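Local coordinates for chitinase A (Equisetum arvense, PDB 5BUM), which probably hydrolyses glycosidic bonds as a family 18 chitinase, and is represented here by its LysM domain, a small carbohydrate-binding module, at residues I13-A18 and I23-L28; P33-D38 and Q44-A49. All coordinates share one frame; numbering follows the deposited sequence.

Both interactions belong to one small LysM domain, and they meet in its interior. Interaction 1 joins the helices 14-21 and 25-30 and is partly buried, its inner side closed by C14, I17, A18 and L28 while Y15 and D24 stay near solvent. Interaction 2 sets the loop 33-38 against the strand 45-47 and its approach; it is smaller but buried, and lies close to the centre of the chain. The first is almost wholly apolar, with one backbone bond, I23 N to A18 O, where the chain leaves helix 14-21; the second pairs a leucine contact with a water-bridged glutamine. The C14-C37 disulfide and the packing of L35 on C14 and L28 knit them together.

Interaction 1 of 2, residues I13-A18 and I23-L28; sequences ICYNIA and IDVATL
A18 sits in the middle of this contact, its CB aimed at the chain that leads into helix 25-30 and lying 3.4 Å from the carbonyl O of I23. A methyl group suits the spot, because backbone lies directly over it. I23 holds CG1 between its own N and carbonyl carbon (chi1 60°), which lays that branch against the A18 backbone, 3.4 Å from A18 O and beside A18 CA. A18 O also accepts the backbone N of I23, at 3.1 Å; the donor stands above the carbonyl plane, yet the bond is fairly straight at 150°.

At the outer side V25 works through one branch. Its CG2 meets the helix backbone at Y15 CA, 3.6 Å away, and the side chain of C14 at CB. Deeper, L28 runs out with CG anti to its N (chi1 -171°), and its CD2 slips between two neighbours on helix 14-21, 4.1 Å from C14 SG and 4.1 Å from I17 CG2. The L28 and I17 side chains cross nearly at right angles.

D24 N-caps helix 25-30: its OD1 accepts T27 N at 3.0 Å and T27 OG1 at 2.6 Å, from opposite faces of the carboxylate plane, which holds the group steady over the first turn. Methyl and sulfur contacts thus bring the two helices together, while the polar work is left to the turn and the cap; C14, disulfide-bonded to C37, ties the packed helix pair to the loop beyond.

Interaction 2 of 2, residues P33-D38 and Q44-A49; sequences PGLQCD and QQLCVA
L35 and L46 meet through their CD1 methyls, 3.9 Å apart, their side chains crossing nearly at right angles. The same L35 methyl lies 3.9 Å from the amide nitrogen NE2 of Q44, obliquely to the amide. It gets there because L35 CG stands anti to its backbone N (chi1 179°), carrying the branches inward from a loop whose backbone does not itself approach the strand.

Q44 is stretched out, CG anti to its N (chi1 -178°) and extended beyond, which brings its amide over to the loop. There NE2 donates to a water at 2.9 Å, and that water accepts from Q36 N at 2.8 Å and donates to Q36 O at 3.0 Å. A glutamine suits this place: long enough to carry its amide to the loop, and polar at both ends of that amide, since OE1 accepts from Q41 N and NE2 also reaches I42 O of the second subunit.

Further out, L35 rests on L40 as well as on the helices, while L46 packs on I17 and V8, so the leucine pair sits where both helices and the sheet converge. Backbone bonds of Q44 to V8 and L46 to Y6 fix the strand beside strand 5-7, and a disulfide from C47 to C2 holds its far end. Two helices packed on one face of a two-stranded antiparallel sheet, strand-helix-helix-strand in order, make the beta-alpha-alpha-beta fold of the LysM domain.

Interaction 1 of 2, residues I13-A18 and I23-L28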
loop_
_atom_site.group_PDB
_atom_site.type_symbol
_atom_site.label_atom_id
_atom_site.label_comp_id
_atom_site.label_asym_id
_atom_site.label_seq_id
_atom_site.Cartn_x
_atom_site.Cartn_y
_atom_site.Cartn_z
ATOM N N ILE A 13 6.926 12.809 -1.565
ATOM C CA ILE A 13 5.998 13.230 -0.486
ATOM C C ILE A 13 4.623 13.471 -1.056
ATOM O O ILE A 13 4.445 13.621 -2.282
ATOM C CB ILE A 13 6.515 14.469 0.274
ATOM C CG1 ILE A 13 6.557 15.704 -0.654
ATOM C CG2 ILE A 13 7.925 14.181 0.810
ATOM C CD1 ILE A 13 7.087 16.964 0.016
ATOM N N CYS A 14 3.621 13.463 -0.196
ATOM C CA CYS A 14 2.256 13.488 -0.712
ATOM C C CYS A 14 1.988 14.800 -1.455
ATOM O O CYS A 14 1.321 14.798 -2.486
ATOM C CB CYS A 14 1.234 13.345 0.403
ATOM S SG CYS A 14 0.893 11.669 0.951
ATOM N N TYR A 15 2.483 15.920 -0.905
ATOM C CA TYR A 15 2.247 17.207 -1.513
ATOM C C TYR A 15 2.689 17.192 -2.945
ATOM O O TYR A 15 1.951 17.663 -3.797
ATOM C CB TYR A 15 2.925 18.319 -0.735
ATOM C CG TYR A 15 2.608 19.713 -1.222
ATOM C CD1 TYR A 15 1.463 20.382 -0.812
ATOM C CD2 TYR A 15 3.476 20.386 -2.083
ATOM C CE1 TYR A 15 1.191 21.675 -1.263
ATOM C CE2 TYR A 15 3.199 21.675 -2.531
ATOM C CZ TYR A 15 2.067 22.298 -2.124
ATOM O OH TYR A 15 1.813 23.569 -2.590
ATOM N N ASN A 16 3.848 16.631 -3.254
ATOM C CA ASN A 16 4.339 16.749 -4.628
ATOM C C ASN A 16 3.655 15.792 -5.567
ATOM O O ASN A 16 3.523 16.079 -6.769
ATOM C CB ASN A 16 5.841 16.518 -4.719
ATOM C CG ASN A 16 6.615 17.576 -4.009
ATOM O OD1 ASN A 16 7.732 17.358 -3.565
ATOM N ND2 ASN A 16 6.024 18.733 -3.887
ATOM N N ILE A 17 3.300 14.623 -5.044
ATOM C CA ILE A 17 2.598 13.610 -5.826
ATOM C C ILE A 17 1.286 14.208 -6.270
ATOM O O ILE A 17 0.933 14.153 -7.433
ATOM C CB ILE A 17 2.344 12.336 -4.985
ATOM C CG1 ILE A 17 3.736 11.645 -4.708
ATOM C CG2 ILE A 17 1.302 11.457 -5.668
ATOM C CD1 ILE A 17 3.750 10.431 -3.807
ATOM N N ALA A 18 0.595 14.818 -5.333
ATOM C CA ALA A 18 -0.663 15.479 -5.598
ATOM C C ALA A 18 -0.530 16.611 -6.637
ATOM O O ALA A 18 -1.280 16.685 -7.593
ATOM C CB ALA A 18 -1.185 16.040 -4.286
ATOM N N ILE A 23 -4.056 17.825 -8.229
ATOM C CA ILE A 23 -4.921 17.718 -7.039
ATOM C C ILE A 23 -4.188 18.178 -5.781
ATOM O O ILE A 23 -2.981 18.432 -5.796
ATOM C CB ILE A 23 -5.421 16.286 -6.790
ATOM C CG1 ILE A 23 -4.268 15.306 -6.561
ATOM C CG2 ILE A 23 -6.242 15.788 -7.975
ATOM C CD1 ILE A 23 -4.784 13.883 -6.409
ATOM N N ASP A 24 -4.932 18.279 -4.688
ATOM C CA ASP A 24 -4.334 18.600 -3.419
ATOM C C ASP A 24 -4.271 17.333 -2.557
ATOM O O ASP A 24 -4.842 16.275 -2.892
ATOM C CB ASP A 24 -5.082 19.750 -2.721
ATOM C CG ASP A 24 -6.570 19.436 -2.449
ATOM O OD1 ASP A 24 -7.048 18.283 -2.632
ATOM O OD2 ASP A 24 -7.281 20.388 -2.068
ATOM N N VAL A 25 -3.580 17.456 -1.433
ATOM C CA VAL A 25 -3.352 16.300 -0.598
ATOM C C VAL A 25 -4.635 15.723 -0.084
ATOM O O VAL A 25 -4.765 14.506 -0.056
ATOM C CB VAL A 25 -2.386 16.583 0.538
ATOM C CG1 VAL A 25 -2.383 15.374 1.460
ATOM C CG2 VAL A 25 -0.979 16.853 -0.046
ATOM N N ALA A 26 -5.590 16.562 0.306
ATOM C CA ALA A 26 -6.895 16.008 0.797
ATOM C C ALA A 26 -7.562 15.157 -0.241
ATOM O O ALA A 26 -8.121 14.135 0.085
ATOM C CB ALA A 26 -7.866 17.117 1.208
ATOM N N THR A 27 -7.526 15.590 -1.499
ATOM C CA THR A 27 -8.109 14.786 -2.570
ATOM C C THR A 27 -7.357 13.480 -2.698
ATOM O O THR A 27 -7.960 12.424 -2.730
ATOM C CB THR A 27 -8.121 15.499 -3.928
ATOM O OG1 THR A 27 -8.802 16.757 -3.812
ATOM C CG2 THR A 27 -8.850 14.653 -4.964
ATOM N N LEU A 28 -6.035 13.547 -2.759
ATOM C CA LEU A 28 -5.237 12.326 -2.755
ATOM C C LEU A 28 -5.696 11.428 -1.605
ATOM O O LEU A 28 -5.759 10.200 -1.778
ATOM C CB LEU A 28 -3.741 12.646 -2.537
ATOM C CG LEU A 28 -2.760 11.492 -2.721
ATOM C CD1 LEU A 28 -2.941 10.908 -4.124
ATOM C CD2 LEU A 28 -1.303 11.900 -2.497
#

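Interaction 2 of 2, residues P33-D38 and Q44-A49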
loop_
_atom_site.group_PDB
_atom_site.type_symbol
_atom_site.label_atom_id
_atom_site.label_comp_id
_atom_site.label_asym_id
_atom_site.label_seq_id
_atom_site.Cartn_x
_atom_site.Cartn_y
_atom_site.Cartn_z
ATOM N N PRO A 33 -8.336 5.653 0.996
ATOM C CA PRO A 33 -8.814 5.482 2.381
ATOM C C PRO A 33 -7.711 5.051 3.375
ATOM O O PRO A 33 -7.102 3.985 3.231
ATOM C CB PRO A 33 -9.887 4.385 2.230
ATOM C CG PRO A 33 -10.455 4.611 0.857
ATOM C CD PRO A 33 -9.242 4.991 0.021
ATOM N N GLY A 34 -7.431 5.899 4.351
ATOM C CA GLY A 34 -6.446 5.589 5.377
ATOM C C GLY A 34 -5.006 5.902 5.015
ATOM O O GLY A 34 -4.100 5.527 5.768
ATOM N N LEU A 35 -4.768 6.582 3.884
ATOM C CA LEU A 35 -3.393 7.039 3.518
ATOM C C LEU A 35 -2.691 7.670 4.699
ATOM O O LEU A 35 -3.330 8.357 5.484
ATOM C CB LEU A 35 -3.450 8.038 2.358
ATOM C CG LEU A 35 -2.132 8.623 1.868
ATOM C CD1 LEU A 35 -1.152 7.518 1.521
ATOM C CD2 LEU A 35 -2.334 9.531 0.666
ATOM N N GLN A 36 -1.397 7.399 4.859
ATOM C CA GLN A 36 -0.593 8.030 5.898
ATOM C C GLN A 36 0.615 8.676 5.271
ATOM O O GLN A 36 1.679 8.007 5.013
ATOM C CB GLN A 36 -0.102 7.022 6.933
ATOM C CG GLN A 36 -1.201 6.399 7.807
ATOM C CD GLN A 36 -0.674 5.223 8.663
ATOM O OE1 GLN A 36 -1.436 4.329 9.007
ATOM N NE2 GLN A 36 0.621 5.217 8.980
ATOM N N CYS A 37 0.469 9.982 5.051
ATOM C CA CYS A 37 1.501 10.720 4.307
ATOM C C CYS A 37 2.828 10.758 5.059
ATOM O O CYS A 37 3.880 10.894 4.435
ATOM C CB CYS A 37 0.979 12.122 3.937
ATOM S SG CYS A 37 -0.327 12.071 2.653
ATOM N N ASP A 38 2.799 10.583 6.387
ATOM C CA ASP A 38 4.059 10.546 7.178
ATOM C C ASP A 38 4.815 9.258 7.048
ATOM O O ASP A 38 5.863 9.130 7.632
ATOM C CB ASP A 38 3.859 10.848 8.669
ATOM C CG ASP A 38 2.751 10.025 9.343
ATOM O OD1 ASP A 38 2.170 9.075 8.784
ATOM O OD2 ASP A 38 2.449 10.361 10.509
ATOM N N GLN A 44 4.606 1.678 -2.945
ATOM C CA GLN A 44 3.188 1.809 -2.539
ATOM C C GLN A 44 2.435 2.428 -3.710
ATOM O O GLN A 44 2.912 3.356 -4.318
ATOM C CB GLN A 44 3.130 2.699 -1.305
ATOM C CG GLN A 44 1.748 2.947 -0.675
ATOM C CD GLN A 44 1.861 3.827 0.568
ATOM O OE1 GLN A 44 2.968 4.257 0.924
ATOM N NE2 GLN A 44 0.731 4.114 1.217
ATOM N N GLN A 45 1.276 1.921 -4.050
ATOM C CA GLN A 45 0.543 2.404 -5.216
ATOM C C GLN A 45 -0.558 3.237 -4.734
ATOM O O GLN A 45 -1.298 2.822 -3.858
ATOM C CB GLN A 45 -0.050 1.239 -6.000
ATOM C CG GLN A 45 1.066 0.332 -6.515
ATOM C CD GLN A 45 0.560 -0.823 -7.306
ATOM O OE1 GLN A 45 -0.654 -0.977 -7.512
ATOM N NE2 GLN A 45 1.491 -1.664 -7.754
ATOM N N LEU A 46 -0.676 4.428 -5.304
ATOM C CA LEU A 46 -1.593 5.396 -4.795
ATOM C C LEU A 46 -2.535 5.729 -5.922
ATOM O O LEU A 46 -2.100 6.039 -7.023
ATOM C CB LEU A 46 -0.823 6.626 -4.366
ATOM C CG LEU A 46 -0.488 6.927 -2.900
ATOM C CD1 LEU A 46 -0.503 5.738 -1.939
ATOM C CD2 LEU A 46 0.839 7.659 -2.856
ATOM N N CYS A 47 -3.818 5.646 -5.636
ATOM C CA CYS A 47 -4.789 6.071 -6.558
ATOM C C CYS A 47 -4.680 7.574 -6.757
ATOM O O CYS A 47 -4.597 8.340 -5.805
ATOM C CB CYS A 47 -6.194 5.764 -6.043
ATOM S SG CYS A 47 -7.415 5.911 -7.366
ATOM N N VAL A 48 -4.742 7.973 -8.012
ATOM C CA VAL A 48 -4.711 9.359 -8.370
ATOM C C VAL A 48 -5.876 9.713 -9.273
ATOM O O VAL A 48 -5.890 10.816 -9.783
ATOM C CB VAL A 48 -3.381 9.736 -9.054
ATOM C CG1 VAL A 48 -2.219 9.640 -8.073
ATOM C CG2 VAL A 48 -3.111 8.845 -10.260
ATOM N N ALA A 49 -6.874 8.831 -9.407
ATOM C CA ALA A 49 -8.038 9.077 -10.252
ATOM C C ALA A 49 -9.359 8.502 -9.688
ATOM O O ALA A 49 -9.432 7.293 -9.482
ATOM C CB ALA A 49 -7.771 8.510 -11.643
HETATM O O HOH W 1 0.391 5.603 3.733
#